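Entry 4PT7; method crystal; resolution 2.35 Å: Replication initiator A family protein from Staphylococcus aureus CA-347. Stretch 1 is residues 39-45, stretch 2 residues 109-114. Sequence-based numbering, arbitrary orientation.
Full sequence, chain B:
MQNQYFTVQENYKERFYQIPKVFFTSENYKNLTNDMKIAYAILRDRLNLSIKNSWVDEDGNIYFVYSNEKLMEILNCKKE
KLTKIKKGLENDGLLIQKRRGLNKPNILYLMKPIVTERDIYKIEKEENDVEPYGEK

Stretch 1, residues 39-45: AYAILRD
Stretch 2, residues 109-114: YLMKPI

Residues 39-45 lie within a helix that extends beyond the stretch at both ends, with phi between -55° and -70°, psi between -30° and -46°, and the regular bonds Leu43 N to Ala39 O (2.9 Å), Arg44 N to Tyr40 O (2.9 Å) and Asp45 N to Ala41 O (3.2 Å). Residues 109-114 are extended: Tyr109 (-115/114) and Leu110 (-77/145) finish the stretch's strand portion, and Met111 (-123/152), Lys112 (-78/147), Pro113 (-71/170) and Ile114 (-103/144) continue as an open loop. The backbones come nearest at Arg44 and Leu110, whose CA atoms are 7.3 Å apart, a spacing that leaves room for side chains between them. The contact is small, burying 260 Å² summed over both sides, and most of it belongs to Tyr40 and Leu110.

Tyr40 is the long arm of the helix. Its CA-to-CB bond points sideways to the second stretch, but chi1 of 178° (t) and chi2 of 93° carry the ring across to the loop. At the tip, Tyr40 OH donates a hydrogen bond to Met111 O at 2.7 Å. This acceptor lies at the ring edge, near the ring plane, where a phenolic hydroxyl can direct its proton without leaving conjugation with the ring. The bond gives the buried hydroxyl a polar partner and ties the helix to the main chain of the loop. The Met111 side chain, m, m, m (-51°, -64°, -77°), takes no part in it and leaves CA away from the helix.

Leu110 points toward the helix and fills the space beside the tyrosine. Its chi1 of -136° and chi2 of -146° both lie between the usual wells. In this conformation Leu110 CD2 packs 3.3 Å from Tyr40 CE1, a tight apolar contact, while Leu110 CD1 sits over one face of the ring and reaches the helix backbone, 3.7 Å from Arg44 N and 4.0 Å from Leu43 C. Leu110 CD1 also meets Leu43 CB at 4.1 Å and Arg44 CB at 4.2 Å. A branched aliphatic residue suits this position because its two methyls can address ring and helix together.

Leu43 points toward the second stretch and adopts the m, t rotamer (-68°, 178°). Arg44 leaves CA sideways, with chi1 and chi2 both t (173°, -178°), chi3 off-well at -128° and chi4 at -85°; its NH1 is hydrogen-bonded elsewhere in the structure. Ala41, Ile42 (m, t; -64°, -175°) and Asp45 (t, 178°; chi2 76°) point away. Ala39, Tyr109 (m, -79°; chi2 94°) and Ile114 (m, m; -66°, -60°) lie out of reach.

Beyond the hydrogen bond, Pro113 packs obliquely to the tyrosine, Pro113 CD lying 3.4 Å from Tyr40 OH and 4.3 Å from Tyr40 CZ. Its C-gamma endo ring offers a compact apolar surface. Lys112 passes the hydroxyl with its backbone, Lys112 CA lying 3.7 Å from Tyr40 OH, while its side chain (m, t, p, t; -69°, 155°, 69°, 179°) starts away from the helix, in keeping with an exposed, charged residue.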

# COMPACT_ATOMS: atom_id res chain seq x y z
N ALA B 39 -6.85 1.25 -10.16
CA ALA B 39 -7.07 2.64 -9.78
C ALA B 39 -7.89 3.34 -10.87
O ALA B 39 -8.81 4.10 -10.57
CB ALA B 39 -5.73 3.36 -9.60
N TYR B 40 -7.54 3.08 -12.13
CA TYR B 40 -8.25 3.70 -13.25
C TYR B 40 -9.73 3.34 -13.15
O TYR B 40 -10.60 4.21 -13.28
CB TYR B 40 -7.68 3.20 -14.58
CG TYR B 40 -8.41 3.75 -15.79
CD1 TYR B 40 -7.96 4.92 -16.43
CD2 TYR B 40 -9.57 3.13 -16.27
CE1 TYR B 40 -8.67 5.45 -17.52
CE2 TYR B 40 -10.27 3.65 -17.36
CZ TYR B 40 -9.82 4.81 -17.97
OH TYR B 40 -10.53 5.34 -19.01
N ALA B 41 -10.01 2.06 -12.90
CA ALA B 41 -11.39 1.60 -12.81
C ALA B 41 -12.13 2.24 -11.64
O ALA B 41 -13.32 2.53 -11.74
CB ALA B 41 -11.42 0.08 -12.71
N ILE B 42 -11.44 2.46 -10.53
CA ILE B 42 -12.07 3.08 -9.37
C ILE B 42 -12.37 4.54 -9.66
O ILE B 42 -13.45 5.03 -9.33
CB ILE B 42 -11.18 2.96 -8.12
CG1 ILE B 42 -11.01 1.49 -7.74
CG2 ILE B 42 -11.80 3.75 -6.97
CD1 ILE B 42 -10.24 1.25 -6.46
N LEU B 43 -11.44 5.25 -10.30
CA LEU B 43 -11.69 6.65 -10.62
C LEU B 43 -12.83 6.77 -11.64
O LEU B 43 -13.59 7.74 -11.63
CB LEU B 43 -10.43 7.33 -11.15
CG LEU B 43 -9.29 7.52 -10.13
CD1 LEU B 43 -8.08 8.15 -10.82
CD2 LEU B 43 -9.77 8.40 -8.99
N ARG B 44 -12.95 5.77 -12.51
CA ARG B 44 -13.99 5.75 -13.53
C ARG B 44 -15.35 5.73 -12.85
O ARG B 44 -16.27 6.46 -13.24
CB ARG B 44 -13.83 4.52 -14.43
CG ARG B 44 -14.96 4.33 -15.42
CD ARG B 44 -14.77 3.07 -16.25
NE ARG B 44 -14.88 3.42 -17.65
CZ ARG B 44 -16.02 3.51 -18.32
NH1 ARG B 44 -16.00 3.87 -19.59
NH2 ARG B 44 -17.17 3.20 -17.74
N ASP B 45 -15.46 4.90 -11.83
CA ASP B 45 -16.69 4.77 -11.07
C ASP B 45 -16.96 6.10 -10.35
O ASP B 45 -18.11 6.45 -10.11
CB ASP B 45 -16.55 3.63 -10.06
CG ASP B 45 -17.79 3.47 -9.19
OD1 ASP B 45 -18.79 2.91 -9.68
OD2 ASP B 45 -17.75 3.90 -8.02
N TYR B 109 -8.19 15.04 -14.80
CA TYR B 109 -9.14 14.66 -15.84
C TYR B 109 -8.86 13.22 -16.24
O TYR B 109 -7.79 12.93 -16.78
CB TYR B 109 -9.00 15.52 -17.10
CG TYR B 109 -9.62 16.89 -17.03
CD1 TYR B 109 -8.87 18.00 -16.65
CD2 TYR B 109 -10.96 17.08 -17.38
CE1 TYR B 109 -9.44 19.27 -16.61
CE2 TYR B 109 -11.54 18.34 -17.34
CZ TYR B 109 -10.77 19.43 -16.96
OH TYR B 109 -11.34 20.69 -16.92
N LEU B 110 -9.80 12.33 -15.96
CA LEU B 110 -9.63 10.94 -16.34
C LEU B 110 -9.93 10.94 -17.84
O LEU B 110 -10.80 11.70 -18.28
CB LEU B 110 -10.64 10.05 -15.63
CG LEU B 110 -10.14 8.73 -15.03
CD1 LEU B 110 -11.25 7.69 -15.15
CD2 LEU B 110 -8.90 8.25 -15.74
N MET B 111 -9.23 10.11 -18.60
CA MET B 111 -9.42 10.04 -20.05
C MET B 111 -9.78 8.63 -20.51
O MET B 111 -9.39 7.64 -19.89
CB MET B 111 -8.15 10.49 -20.75
CG MET B 111 -7.60 11.82 -20.28
SD MET B 111 -8.71 13.18 -20.61
CE MET B 111 -8.39 13.38 -22.36
N LYS B 112 -10.51 8.54 -21.61
CA LYS B 112 -10.89 7.26 -22.18
C LYS B 112 -9.69 6.69 -22.92
O LYS B 112 -8.87 7.43 -23.46
CB LYS B 112 -12.09 7.43 -23.13
CG LYS B 112 -13.37 7.79 -22.36
CD LYS B 112 -14.40 8.55 -23.19
CE LYS B 112 -15.04 7.71 -24.27
NZ LYS B 112 -16.06 8.50 -25.02
N PRO B 113 -9.55 5.35 -22.93
CA PRO B 113 -8.43 4.70 -23.61
C PRO B 113 -8.53 4.78 -25.12
O PRO B 113 -9.55 5.19 -25.68
CB PRO B 113 -8.52 3.27 -23.11
CG PRO B 113 -9.99 3.08 -22.92
CD PRO B 113 -10.37 4.36 -22.22
N ILE B 114 -7.44 4.40 -25.78
CA ILE B 114 -7.35 4.39 -27.23
C ILE B 114 -7.50 2.95 -27.69
O ILE B 114 -7.03 2.02 -27.02
CB ILE B 114 -5.96 4.91 -27.70
CG1 ILE B 114 -5.81 6.39 -27.33
CG2 ILE B 114 -5.81 4.72 -29.20
CD1 ILE B 114 -6.85 7.29 -27.97